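PDB 2ID1: ribosomal silencing factor RsfS from Chromobacterium violaceum, which probably acts as a ribosomal silencing factor, binding ribosomal protein uL14 and keeping the 30S and 50S subunits from joining, so that translation is repressed. Local coordinates for residues I11-D16 against N53-K58; L25-L30 against A102-Q107; S32-M37 against D84-V89; V39-S44 against M90-R95. All coordinates share one frame; numbering follows the deposited sequence.

Overall arrangement
All four contacts belong to one alpha/beta unit built on a mixed sheet in the order 22-26, 36-41, 85-90, 77-82. Contact 3 starts the parallel pairing of the two middle strands, and contact 4 finishes it; their centres lie about 17 Å apart, bridged by a probable hydrogen bond from Ala40 N to His88 O. Contact 1 joins two helices on one face of this sheet: Leu14 CD2 reaches Val89 CG2 at 3.8 Å and Ala40 CB at 3.9 Å. Contact 2 lies on the opposite side of the chain's centre, its own centre about 22 Å from that of contact 1; there Trp104 CD1 meets Met37 SE of contact 3 at 3.6 Å.

Contact 1: I11-D16 against N53-K58; sequences IEALED and NSVQVK
Ala13 and Leu14 press on Val55 and Lys58 where the two helices meet; the axes of the short segments 11-16 and 53-58 approach to 8.2 Å and run in roughly opposing directions, at 133°. The tight part lies on the inner side. Leu14 lays CG and CD2 on Val55 CG2, with CD2 to CG2 at 3.5 Å. Beside them the small CB of Ala13 sits on the first carbons of the lysine chain, its distance to Lys58 CG being 3.6 Å, and it also faces the Val55 backbone. This is one layer of an alpha/beta sandwich: helices 3-16 and 45-61 lie against the same sheet face, where Leu14 and Val55 both touch Val87, and Leu14 goes on to Ile38, Ala40 and Val89. Toward solvent the contact becomes polar and sparser. Ser54 holds its OG anti to the backbone N (chi1 -172°), and from there it donates to Ala13 O at 3.0 Å, standing above the carbonyl plane by 38°. Further out, Lys58 bends at chi2 and chi4 and brings NZ to OD2 of Asp16 at 2.9 Å, on the syn side of the carboxylate, a pairing that should favour the positive charge of the ammonium. Glu12, extended beyond CG, comes across the lysine at about a right angle and offers OE1 to Lys58 NZ at 3.7 Å, a long salt bridge.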
loop_
_atom_site.group_PDB
_atom_site.type_symbol
_atom_site.label_atom_id
_atom_site.label_comp_id
_atom_site.label_asym_id
_atom_site.label_seq_id
_atom_site.Cartn_x
_atom_site.Cartn_y
_atom_site.Cartn_z
ATOM N N ILE A 11 7.450 -4.669 -1.715
ATOM C CA ILE A 11 8.050 -3.809 -0.707
ATOM C C ILE A 11 9.273 -3.124 -1.278
ATOM O O ILE A 11 9.407 -1.902 -1.202
ATOM C CB ILE A 11 8.436 -4.615 0.550
ATOM C CG1 ILE A 11 7.163 -5.098 1.252
ATOM C CG2 ILE A 11 9.288 -3.778 1.486
ATOM C CD1 ILE A 11 7.408 -5.810 2.555
ATOM N N GLU A 12 10.167 -3.907 -1.863
ATOM C CA GLU A 12 11.378 -3.356 -2.459
ATOM C C GLU A 12 10.977 -2.253 -3.436
ATOM O O GLU A 12 11.596 -1.183 -3.470
ATOM C CB GLU A 12 12.150 -4.465 -3.193
ATOM C CG GLU A 12 13.481 -4.017 -3.817
ATOM C CD GLU A 12 14.222 -5.148 -4.540
ATOM O OE1 GLU A 12 13.690 -5.650 -5.560
ATOM O OE2 GLU A 12 15.331 -5.529 -4.084
ATOM N N ALA A 13 9.928 -2.519 -4.217
ATOM C CA ALA A 13 9.412 -1.566 -5.204
ATOM C C ALA A 13 8.993 -0.253 -4.546
ATOM O O ALA A 13 9.221 0.823 -5.087
ATOM C CB ALA A 13 8.229 -2.174 -5.940
ATOM N N LEU A 14 8.365 -0.355 -3.382
ATOM C CA LEU A 14 7.945 0.818 -2.650
ATOM C C LEU A 14 9.189 1.548 -2.148
ATOM O O LEU A 14 9.176 2.764 -1.972
ATOM C CB LEU A 14 7.060 0.402 -1.479
ATOM C CG LEU A 14 5.693 -0.176 -1.856
ATOM C CD1 LEU A 14 5.176 -1.073 -0.763
ATOM C CD2 LEU A 14 4.719 0.959 -2.125
ATOM N N GLU A 15 10.269 0.803 -1.920
ATOM C CA GLU A 15 11.512 1.405 -1.447
ATOM C C GLU A 15 12.286 2.097 -2.574
ATOM O O GLU A 15 13.096 2.979 -2.324
ATOM C CB GLU A 15 12.416 0.352 -0.796
ATOM C CG GLU A 15 11.840 -0.343 0.425
ATOM C CD GLU A 15 12.917 -1.066 1.244
ATOM O OE1 GLU A 15 12.572 -1.801 2.208
ATOM O OE2 GLU A 15 14.117 -0.889 0.926
ATOM N N ASP A 16 12.052 1.689 -3.812
ATOM C CA ASP A 16 12.750 2.316 -4.921
ATOM C C ASP A 16 12.356 3.781 -5.039
ATOM O O ASP A 16 13.127 4.580 -5.558
ATOM C CB ASP A 16 12.453 1.603 -6.245
ATOM C CG ASP A 16 12.759 0.111 -6.199
ATOM O OD1 ASP A 16 13.776 -0.283 -5.568
ATOM O OD2 ASP A 16 11.985 -0.663 -6.818
ATOM N N ASN A 53 2.774 3.260 -9.036
ATOM C CA ASN A 53 3.249 2.819 -10.334
ATOM C C ASN A 53 4.406 1.865 -10.197
ATOM O O ASN A 53 4.442 0.824 -10.850
ATOM C CB ASN A 53 3.681 3.996 -11.209
ATOM C CG ASN A 53 2.496 4.724 -11.860
ATOM O OD1 ASN A 53 1.495 4.102 -12.246
ATOM N ND2 ASN A 53 2.622 6.044 -12.005
ATOM N N SER A 54 5.365 2.213 -9.352
ATOM C CA SER A 54 6.529 1.353 -9.147
ATOM C C SER A 54 6.095 -0.064 -8.748
ATOM O O SER A 54 6.641 -1.048 -9.239
ATOM C CB SER A 54 7.439 1.946 -8.074
ATOM O OG SER A 54 8.644 1.215 -7.993
ATOM N N VAL A 55 5.115 -0.168 -7.860
ATOM C CA VAL A 55 4.653 -1.478 -7.455
ATOM C C VAL A 55 4.088 -2.266 -8.623
ATOM O O VAL A 55 4.305 -3.470 -8.723
ATOM C CB VAL A 55 3.571 -1.399 -6.383
ATOM C CG1 VAL A 55 2.927 -2.768 -6.185
ATOM C CG2 VAL A 55 4.173 -0.908 -5.088
ATOM N N GLN A 56 3.353 -1.612 -9.511
ATOM C CA GLN A 56 2.789 -2.345 -10.633
ATOM C C GLN A 56 3.861 -2.727 -11.637
ATOM O O GLN A 56 3.939 -3.877 -12.056
ATOM C CB GLN A 56 1.705 -1.530 -11.331
ATOM C CG GLN A 56 0.422 -1.379 -10.558
ATOM C CD GLN A 56 -0.578 -0.515 -11.304
ATOM O OE1 GLN A 56 -1.000 -0.848 -12.417
ATOM N NE2 GLN A 56 -0.953 0.608 -10.703
ATOM N N VAL A 57 4.703 -1.775 -12.016
ATOM C CA VAL A 57 5.739 -2.074 -12.995
ATOM C C VAL A 57 6.714 -3.157 -12.545
ATOM O O VAL A 57 7.237 -3.906 -13.370
ATOM C CB VAL A 57 6.539 -0.826 -13.356
ATOM C CG1 VAL A 57 7.557 -1.163 -14.431
ATOM C CG2 VAL A 57 5.599 0.250 -13.839
ATOM N N LYS A 58 6.943 -3.230 -11.239
ATOM C CA LYS A 58 7.854 -4.211 -10.658
ATOM C C LYS A 58 7.250 -5.614 -10.645
ATOM O O LYS A 58 7.920 -6.588 -10.994
ATOM C CB LYS A 58 8.223 -3.795 -9.230
ATOM C CG LYS A 58 9.674 -3.384 -9.044
ATOM C CD LYS A 58 10.598 -4.586 -9.059
ATOM C CE LYS A 58 12.049 -4.154 -9.189
ATOM N NZ LYS A 58 12.458 -3.240 -8.089
#

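Contact 2: L25-L30 against A102-Q107; sequences LDTSKL and ALWGGQ
Trp104 turns its CG anti to its own carbonyl carbon (chi1 -49°), beside the backbone N; Leu25 meets its CB, and Thr27 and Leu30 meet the indole. Leu25 uses the same kind of first torsion (chi1 -71°), and its two methyls divide the work. CD1 touches Trp104 CB at 3.7 Å, just where the indole leaves the backbone, while CD2 lies near Gly105 O and packs on Gly106 CA at 4.2 Å. Thr27 meets the ring chiefly through its methyl: CG2 approaches obliquely, 3.6 Å from Trp104 CD2 and equally near CE3. Its hydroxyl OG1 is occupied elsewhere, bonded to Phe34 O. Leu30 reaches the six-membered ring at its edge, near the plane, with CB 3.5 Å from Trp104 CZ3; the two side chains run alongside in opposite senses. No hydrogen bond links the two segments; the side-chain contacts are van der Waals. An Asx turn follows the strand, Asp26 OD2 accepting from Ser28 N at 3.3 Å and Ser28 OG at 2.7 Å, both from one side of its carboxylate plane, and Leu30 N bonds back to Thr27 O; Asp26 OD2 also forms a salt bridge with Arg36. The contact lies near the surface, where the turn after edge strand 22-26 faces the chain leaving helix 100-103, and Trp104 extends over to Met37 of neighbouring strand 36-41.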
loop_
_atom_site.group_PDB
_atom_site.type_symbol
_atom_site.label_atom_id
_atom_site.label_comp_id
_atom_site.label_asym_id
_atom_site.label_seq_id
_atom_site.Cartn_x
_atom_site.Cartn_y
_atom_site.Cartn_z
ATOM N N LEU A 25 1.386 -6.706 6.825
ATOM C CA LEU A 25 0.524 -7.430 7.765
ATOM C C LEU A 25 0.097 -8.785 7.216
ATOM O O LEU A 25 -0.151 -8.934 6.022
ATOM C CB LEU A 25 -0.725 -6.617 8.107
ATOM C CG LEU A 25 -0.508 -5.379 8.978
ATOM C CD1 LEU A 25 -1.841 -4.683 9.196
ATOM C CD2 LEU A 25 0.117 -5.770 10.312
ATOM N N ASP A 26 0.002 -9.764 8.105
ATOM C CA ASP A 26 -0.390 -11.112 7.730
ATOM C C ASP A 26 -1.885 -11.323 7.934
ATOM O O ASP A 26 -2.314 -11.783 8.985
ATOM C CB ASP A 26 0.382 -12.111 8.580
ATOM C CG ASP A 26 0.233 -13.529 8.088
ATOM O OD1 ASP A 26 0.735 -14.437 8.782
ATOM O OD2 ASP A 26 -0.378 -13.736 7.014
ATOM N N THR A 27 -2.679 -11.002 6.924
ATOM C CA THR A 27 -4.123 -11.140 7.032
ATOM C C THR A 27 -4.605 -12.570 6.870
ATOM O O THR A 27 -5.814 -12.842 6.885
ATOM C CB THR A 27 -4.813 -10.283 5.989
ATOM O OG1 THR A 27 -4.343 -10.657 4.692
ATOM C CG2 THR A 27 -4.512 -8.824 6.233
ATOM N N SER A 28 -3.646 -13.475 6.706
ATOM C CA SER A 28 -3.905 -14.907 6.522
ATOM C C SER A 28 -5.077 -15.461 7.323
ATOM O O SER A 28 -5.994 -16.040 6.760
ATOM C CB SER A 28 -2.646 -15.697 6.871
ATOM O OG SER A 28 -2.200 -15.360 8.174
ATOM N N LYS A 29 -5.045 -15.285 8.637
ATOM C CA LYS A 29 -6.114 -15.799 9.476
ATOM C C LYS A 29 -7.228 -14.790 9.736
ATOM O O LYS A 29 -7.989 -14.947 10.687
ATOM C CB LYS A 29 -5.535 -16.286 10.799
ATOM C CG LYS A 29 -4.316 -17.149 10.584
ATOM C CD LYS A 29 -3.701 -17.651 11.866
ATOM C CE LYS A 29 -2.258 -18.063 11.591
ATOM N NZ LYS A 29 -2.135 -18.913 10.364
ATOM N N LEU A 30 -7.341 -13.761 8.897
ATOM C CA LEU A 30 -8.395 -12.769 9.089
ATOM C C LEU A 30 -9.385 -12.738 7.941
ATOM O O LEU A 30 -10.528 -12.330 8.115
ATOM C CB LEU A 30 -7.799 -11.382 9.293
ATOM C CG LEU A 30 -7.011 -11.180 10.587
ATOM C CD1 LEU A 30 -7.886 -11.518 11.775
ATOM C CD2 LEU A 30 -5.766 -12.051 10.565
ATOM N N ALA A 102 -5.189 -0.830 11.624
ATOM C CA ALA A 102 -5.721 -1.267 12.907
ATOM C C ALA A 102 -6.618 -2.469 12.710
ATOM O O ALA A 102 -6.588 -3.421 13.485
ATOM C CB ALA A 102 -6.503 -0.144 13.564
ATOM N N LEU A 103 -7.416 -2.406 11.656
ATOM C CA LEU A 103 -8.349 -3.464 11.320
ATOM C C LEU A 103 -7.636 -4.809 11.316
ATOM O O LEU A 103 -8.065 -5.773 11.948
ATOM C CB LEU A 103 -8.938 -3.189 9.942
ATOM C CG LEU A 103 -10.388 -3.576 9.713
ATOM C CD1 LEU A 103 -10.795 -3.140 8.326
ATOM C CD2 LEU A 103 -10.550 -5.052 9.890
ATOM N N TRP A 104 -6.526 -4.876 10.608
ATOM C CA TRP A 104 -5.822 -6.126 10.554
ATOM C C TRP A 104 -4.816 -6.252 11.686
ATOM O O TRP A 104 -3.750 -6.835 11.516
ATOM C CB TRP A 104 -5.169 -6.258 9.187
ATOM C CG TRP A 104 -6.139 -5.973 8.082
ATOM C CD1 TRP A 104 -6.216 -4.837 7.330
ATOM C CD2 TRP A 104 -7.176 -6.837 7.601
ATOM N NE1 TRP A 104 -7.235 -4.938 6.408
ATOM C CE2 TRP A 104 -7.842 -6.153 6.556
ATOM C CE3 TRP A 104 -7.618 -8.118 7.961
ATOM C CZ2 TRP A 104 -8.911 -6.720 5.849
ATOM C CZ3 TRP A 104 -8.680 -8.682 7.264
ATOM C CH2 TRP A 104 -9.319 -7.981 6.223
ATOM N N GLY A 105 -5.163 -5.713 12.853
ATOM C CA GLY A 105 -4.268 -5.787 13.999
ATOM C C GLY A 105 -2.904 -5.188 13.702
ATOM O O GLY A 105 -1.879 -5.874 13.743
ATOM N N GLY A 106 -2.895 -3.900 13.383
ATOM C CA GLY A 106 -1.649 -3.213 13.104
ATOM C C GLY A 106 -1.757 -1.812 13.668
ATOM O O GLY A 106 -2.855 -1.253 13.726
ATOM N N GLN A 107 -0.644 -1.237 14.110
ATOM C CA GLN A 107 -0.705 0.121 14.643
ATOM C C GLN A 107 -0.225 1.067 13.557
ATOM O O GLN A 107 0.806 0.823 12.923
ATOM C CB GLN A 107 0.167 0.255 15.903
ATOM C CG GLN A 107 1.649 0.016 15.656
ATOM C CD GLN A 107 2.464 -0.013 16.945
ATOM O OE1 GLN A 107 3.701 0.071 16.919
ATOM N NE2 GLN A 107 1.773 -0.140 18.082
#

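Contact 3: S32-M37 against D84-V89; sequences SLFQRM and DVVVHV
Asp84 O is gripped by two backbone N-H groups of the facing segment: Gln35 N at 2.7 Å, tilted somewhat from the carbonyl plane, and Arg36 N at 3.2 Å, within that plane. Two residues on from Asp84, Val86 N returns a bond to Arg36 O at 3.2 Å, nearly along the C=O axis, and the parallel pairing of strands 36-41 and 85-90 has begun, with Arg36 beside Val85 and Met37 beside Val86. The two sheet faces differ. On one, Val86 CG1 stands over the centre of the Phe34 ring, 3.9 Å from its centroid, as a CH-pi contact. Phe34 CG takes the position between backbone N and carbonyl carbon (chi1 36°), which sets CG against that methyl. The same methyl meets CE of Met37, a selenomethionine, whose SE lies oblique to the His88 ring, 4.6 Å from the centroid; His88 in turn meets the ring of Trp77. On the other face Arg36 CB touches Val85 CG2 at 3.6 Å, and the guanidinium turns away to Asp26. Backbone polarity is thus spent on starting the strand pair, while Phe34, Met37 and Val86 give their face an apolar, partly aromatic character, with His88 as its polar member.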
loop_
_atom_site.group_PDB
_atom_site.type_symbol
_atom_site.label_atom_id
_atom_site.label_comp_id
_atom_site.label_asym_id
_atom_site.label_seq_id
_atom_site.Cartn_x
_atom_site.Cartn_y
_atom_site.Cartn_z
ATOM N N SER A 32 -10.036 -14.422 3.533
ATOM C CA SER A 32 -9.625 -15.287 2.449
ATOM C C SER A 32 -9.270 -14.439 1.240
ATOM O O SER A 32 -8.661 -14.926 0.296
ATOM C CB SER A 32 -10.767 -16.233 2.108
ATOM O OG SER A 32 -11.998 -15.525 2.015
ATOM N N LEU A 33 -9.652 -13.167 1.281
ATOM C CA LEU A 33 -9.389 -12.251 0.188
ATOM C C LEU A 33 -7.920 -12.221 -0.196
ATOM O O LEU A 33 -7.580 -12.284 -1.376
ATOM C CB LEU A 33 -9.846 -10.853 0.579
ATOM C CG LEU A 33 -11.291 -10.771 1.078
ATOM C CD1 LEU A 33 -11.574 -9.349 1.515
ATOM C CD2 LEU A 33 -12.258 -11.210 -0.013
ATOM N N PHE A 34 -7.056 -12.129 0.810
ATOM C CA PHE A 34 -5.611 -12.073 0.595
ATOM C C PHE A 34 -4.811 -12.515 1.827
ATOM O O PHE A 34 -5.315 -12.486 2.946
ATOM C CB PHE A 34 -5.198 -10.651 0.197
ATOM C CG PHE A 34 -5.982 -9.570 0.893
ATOM C CD1 PHE A 34 -7.055 -8.953 0.257
ATOM C CD2 PHE A 34 -5.671 -9.199 2.198
ATOM C CE1 PHE A 34 -7.818 -7.993 0.919
ATOM C CE2 PHE A 34 -6.426 -8.241 2.872
ATOM C CZ PHE A 34 -7.500 -7.633 2.232
ATOM N N GLN A 35 -3.564 -12.922 1.612
ATOM C CA GLN A 35 -2.715 -13.383 2.703
ATOM C C GLN A 35 -1.845 -12.287 3.314
ATOM O O GLN A 35 -1.750 -12.159 4.540
ATOM C CB GLN A 35 -1.814 -14.529 2.229
ATOM C CG GLN A 35 -2.449 -15.917 2.255
ATOM C CD GLN A 35 -3.692 -16.020 1.392
ATOM O OE1 GLN A 35 -4.806 -15.693 1.830
ATOM N NE2 GLN A 35 -3.511 -16.469 0.153
ATOM N N ARG A 36 -1.200 -11.499 2.461
ATOM C CA ARG A 36 -0.340 -10.426 2.933
ATOM C C ARG A 36 -0.790 -9.063 2.414
ATOM O O ARG A 36 -1.188 -8.926 1.260
ATOM C CB ARG A 36 1.101 -10.702 2.507
ATOM C CG ARG A 36 2.087 -10.627 3.653
ATOM C CD ARG A 36 2.676 -11.990 4.032
ATOM N NE ARG A 36 1.679 -13.029 4.304
ATOM C CZ ARG A 36 1.971 -14.215 4.838
ATOM N NH1 ARG A 36 3.229 -14.504 5.161
ATOM N NH2 ARG A 36 1.020 -15.126 5.028
HETATM N N MSE A 37 -0.735 -8.065 3.286
HETATM C CA MSE A 37 -1.121 -6.700 2.947
HETATM C C MSE A 37 0.034 -5.767 3.253
HETATM O O MSE A 37 0.780 -5.985 4.199
HETATM C CB MSE A 37 -2.321 -6.252 3.769
HETATM C CG MSE A 37 -2.604 -4.773 3.610
HETATM SE SE MSE A 37 -4.234 -4.175 4.447
HETATM C CE MSE A 37 -5.518 -4.767 3.094
ATOM N N ASP A 84 -3.306 -12.503 -3.948
ATOM C CA ASP A 84 -3.179 -12.936 -2.564
ATOM C C ASP A 84 -2.436 -11.895 -1.764
ATOM O O ASP A 84 -2.327 -11.998 -0.543
ATOM C CB ASP A 84 -2.447 -14.267 -2.484
ATOM C CG ASP A 84 -2.869 -15.217 -3.586
ATOM O OD1 ASP A 84 -2.272 -15.138 -4.691
ATOM O OD2 ASP A 84 -3.808 -16.021 -3.363
ATOM N N VAL A 85 -1.904 -10.899 -2.463
ATOM C CA VAL A 85 -1.198 -9.806 -1.819
ATOM C C VAL A 85 -1.689 -8.511 -2.422
ATOM O O VAL A 85 -1.876 -8.406 -3.633
ATOM C CB VAL A 85 0.327 -9.895 -2.017
ATOM C CG1 VAL A 85 0.963 -8.540 -1.755
ATOM C CG2 VAL A 85 0.913 -10.911 -1.063
ATOM N N VAL A 86 -1.896 -7.518 -1.571
ATOM C CA VAL A 86 -2.369 -6.229 -2.038
ATOM C C VAL A 86 -1.601 -5.111 -1.351
ATOM O O VAL A 86 -1.315 -5.203 -0.161
ATOM C CB VAL A 86 -3.875 -6.080 -1.767
ATOM C CG1 VAL A 86 -4.158 -6.275 -0.295
ATOM C CG2 VAL A 86 -4.347 -4.720 -2.239
ATOM N N VAL A 87 -1.266 -4.068 -2.112
ATOM C CA VAL A 87 -0.510 -2.920 -1.592
ATOM C C VAL A 87 -1.357 -1.662 -1.497
ATOM O O VAL A 87 -2.090 -1.329 -2.428
ATOM C CB VAL A 87 0.708 -2.562 -2.483
ATOM C CG1 VAL A 87 1.416 -1.342 -1.923
ATOM C CG2 VAL A 87 1.667 -3.729 -2.564
ATOM N N HIS A 88 -1.236 -0.978 -0.362
ATOM C CA HIS A 88 -1.932 0.273 -0.105
ATOM C C HIS A 88 -0.918 1.403 0.003
ATOM O O HIS A 88 -0.044 1.382 0.875
ATOM C CB HIS A 88 -2.711 0.229 1.198
ATOM C CG HIS A 88 -4.014 -0.489 1.103
ATOM N ND1 HIS A 88 -4.113 -1.859 1.149
ATOM C CD2 HIS A 88 -5.277 -0.022 0.966
ATOM C CE1 HIS A 88 -5.383 -2.209 1.047
ATOM N NE2 HIS A 88 -6.110 -1.112 0.934
ATOM N N VAL A 89 -1.031 2.382 -0.891
ATOM C CA VAL A 89 -0.155 3.547 -0.882
ATOM C C VAL A 89 -1.087 4.711 -0.604
ATOM O O VAL A 89 -2.038 4.935 -1.354
ATOM C CB VAL A 89 0.518 3.738 -2.230
ATOM C CG1 VAL A 89 1.489 4.887 -2.159
ATOM C CG2 VAL A 89 1.223 2.465 -2.629
#

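Contact 4: V39-S44 against M90-R95; sequences VATGDS and MLPAVR
The contact forms the corner where parallel strands 36-41 and 85-90 end and helix 92-98 begins, with Thr41 paired to Met90. Met90 N donates to Ala40 O at 3.1 Å, and Gly42 N to Met90 O at 3.2 Å, this second donor lying 47° above the carbonyl plane. Leu91 then holds the N-cap position, and its side chain turns back so that CD2 lies 3.4 Å from Gly42 O and also touches Ser44 CA. Pro92, in the first turn, sets CD against Thr41 CG2 at 3.8 Å. From one turn further, Arg95 runs out extended, CG anti to the backbone N (chi1 -173°), and crosses Thr41 at about a right angle. Its NH2 donates to Thr41 OG1, a bond modelled too short for its length to be trusted. One guanidinium face is turned to Val39. The buried charge has further partners: Glu101 forms a salt bridge with NE, and Asp21 O accepts from NH1, so helix 100-103 and the residue just before strand 22-26 share in holding it. At the C-terminal ends of the two parallel strands, 85-90 passes through Leu91 straight into its helix and 36-41 reaches helix 45-61 by a short loop, connections typical of alpha/beta folds.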
loop_
_atom_site.group_PDB
_atom_site.type_symbol
_atom_site.label_atom_id
_atom_site.label_comp_id
_atom_site.label_asym_id
_atom_site.label_seq_id
_atom_site.Cartn_x
_atom_site.Cartn_y
_atom_site.Cartn_z
ATOM N N VAL A 39 1.145 -1.503 3.560
ATOM C CA VAL A 39 0.681 -0.128 3.605
ATOM C C VAL A 39 1.881 0.805 3.670
ATOM O O VAL A 39 2.606 0.802 4.663
ATOM C CB VAL A 39 -0.186 0.131 4.848
ATOM C CG1 VAL A 39 -0.572 1.598 4.913
ATOM C CG2 VAL A 39 -1.414 -0.762 4.833
ATOM N N ALA A 40 2.108 1.592 2.622
ATOM C CA ALA A 40 3.229 2.525 2.629
ATOM C C ALA A 40 2.697 3.937 2.466
ATOM O O ALA A 40 1.606 4.144 1.934
ATOM C CB ALA A 40 4.220 2.184 1.517
ATOM N N THR A 41 3.476 4.909 2.927
ATOM C CA THR A 41 3.077 6.316 2.861
ATOM C C THR A 41 3.797 7.152 1.809
ATOM O O THR A 41 4.998 7.016 1.614
ATOM C CB THR A 41 3.306 6.999 4.218
ATOM O OG1 THR A 41 2.577 6.299 5.234
ATOM C CG2 THR A 41 2.838 8.446 4.179
ATOM N N GLY A 42 3.052 8.023 1.143
ATOM C CA GLY A 42 3.650 8.897 0.154
ATOM C C GLY A 42 3.395 10.332 0.574
ATOM O O GLY A 42 2.247 10.686 0.860
ATOM N N ASP A 43 4.437 11.160 0.620
ATOM C CA ASP A 43 4.272 12.549 1.041
ATOM C C ASP A 43 3.498 13.460 0.081
ATOM O O ASP A 43 3.151 14.576 0.443
ATOM C CB ASP A 43 5.637 13.176 1.340
ATOM C CG ASP A 43 6.386 12.454 2.454
ATOM O OD1 ASP A 43 5.782 12.203 3.527
ATOM O OD2 ASP A 43 7.588 12.147 2.261
ATOM N N SER A 44 3.206 12.998 -1.125
ATOM C CA SER A 44 2.481 13.836 -2.067
ATOM C C SER A 44 1.876 12.975 -3.146
ATOM O O SER A 44 2.412 11.921 -3.454
ATOM C CB SER A 44 3.436 14.833 -2.695
ATOM O OG SER A 44 4.660 14.191 -3.004
HETATM N N MSE A 90 -0.840 5.439 0.481
HETATM C CA MSE A 90 -1.715 6.551 0.822
HETATM C C MSE A 90 -1.026 7.733 1.503
HETATM O O MSE A 90 0.051 7.592 2.078
HETATM C CB MSE A 90 -2.858 6.024 1.677
HETATM C CG MSE A 90 -2.435 5.003 2.727
HETATM SE SE MSE A 90 -3.949 4.105 3.628
HETATM C CE MSE A 90 -3.262 2.286 3.600
ATOM N N LEU A 91 -1.632 8.912 1.399
ATOM C CA LEU A 91 -1.084 10.115 2.025
ATOM C C LEU A 91 -1.141 9.984 3.536
ATOM O O LEU A 91 -2.076 9.396 4.081
ATOM C CB LEU A 91 -1.894 11.324 1.626
ATOM C CG LEU A 91 -1.695 11.820 0.207
ATOM C CD1 LEU A 91 -2.898 12.634 -0.209
ATOM C CD2 LEU A 91 -0.429 12.639 0.139
ATOM N N PRO A 92 -0.169 10.579 4.240
ATOM C CA PRO A 92 -0.102 10.519 5.706
ATOM C C PRO A 92 -1.433 10.822 6.407
ATOM O O PRO A 92 -1.877 10.054 7.275
ATOM C CB PRO A 92 0.985 11.539 6.043
ATOM C CG PRO A 92 0.885 12.523 4.913
ATOM C CD PRO A 92 0.728 11.625 3.723
ATOM N N ALA A 93 -2.064 11.939 6.028
ATOM C CA ALA A 93 -3.357 12.343 6.600
ATOM C C ALA A 93 -4.440 11.314 6.273
ATOM O O ALA A 93 -5.354 11.094 7.065
ATOM C CB ALA A 93 -3.766 13.716 6.068
ATOM N N VAL A 94 -4.333 10.692 5.102
ATOM C CA VAL A 94 -5.300 9.692 4.702
ATOM C C VAL A 94 -5.088 8.412 5.490
ATOM O O VAL A 94 -6.033 7.870 6.070
ATOM C CB VAL A 94 -5.212 9.387 3.205
ATOM C CG1 VAL A 94 -6.234 8.316 2.826
ATOM C CG2 VAL A 94 -5.471 10.656 2.417
ATOM N N ARG A 95 -3.854 7.923 5.530
ATOM C CA ARG A 95 -3.567 6.700 6.277
ATOM C C ARG A 95 -4.098 6.837 7.707
ATOM O O ARG A 95 -4.883 6.009 8.164
ATOM C CB ARG A 95 -2.067 6.442 6.282
ATOM C CG ARG A 95 -1.644 5.124 6.877
ATOM C CD ARG A 95 -0.177 4.915 6.557
ATOM N NE ARG A 95 0.376 3.668 7.057
ATOM C CZ ARG A 95 1.592 3.228 6.751
ATOM N NH1 ARG A 95 2.041 2.088 7.252
ATOM N NH2 ARG A 95 2.368 3.917 5.937
#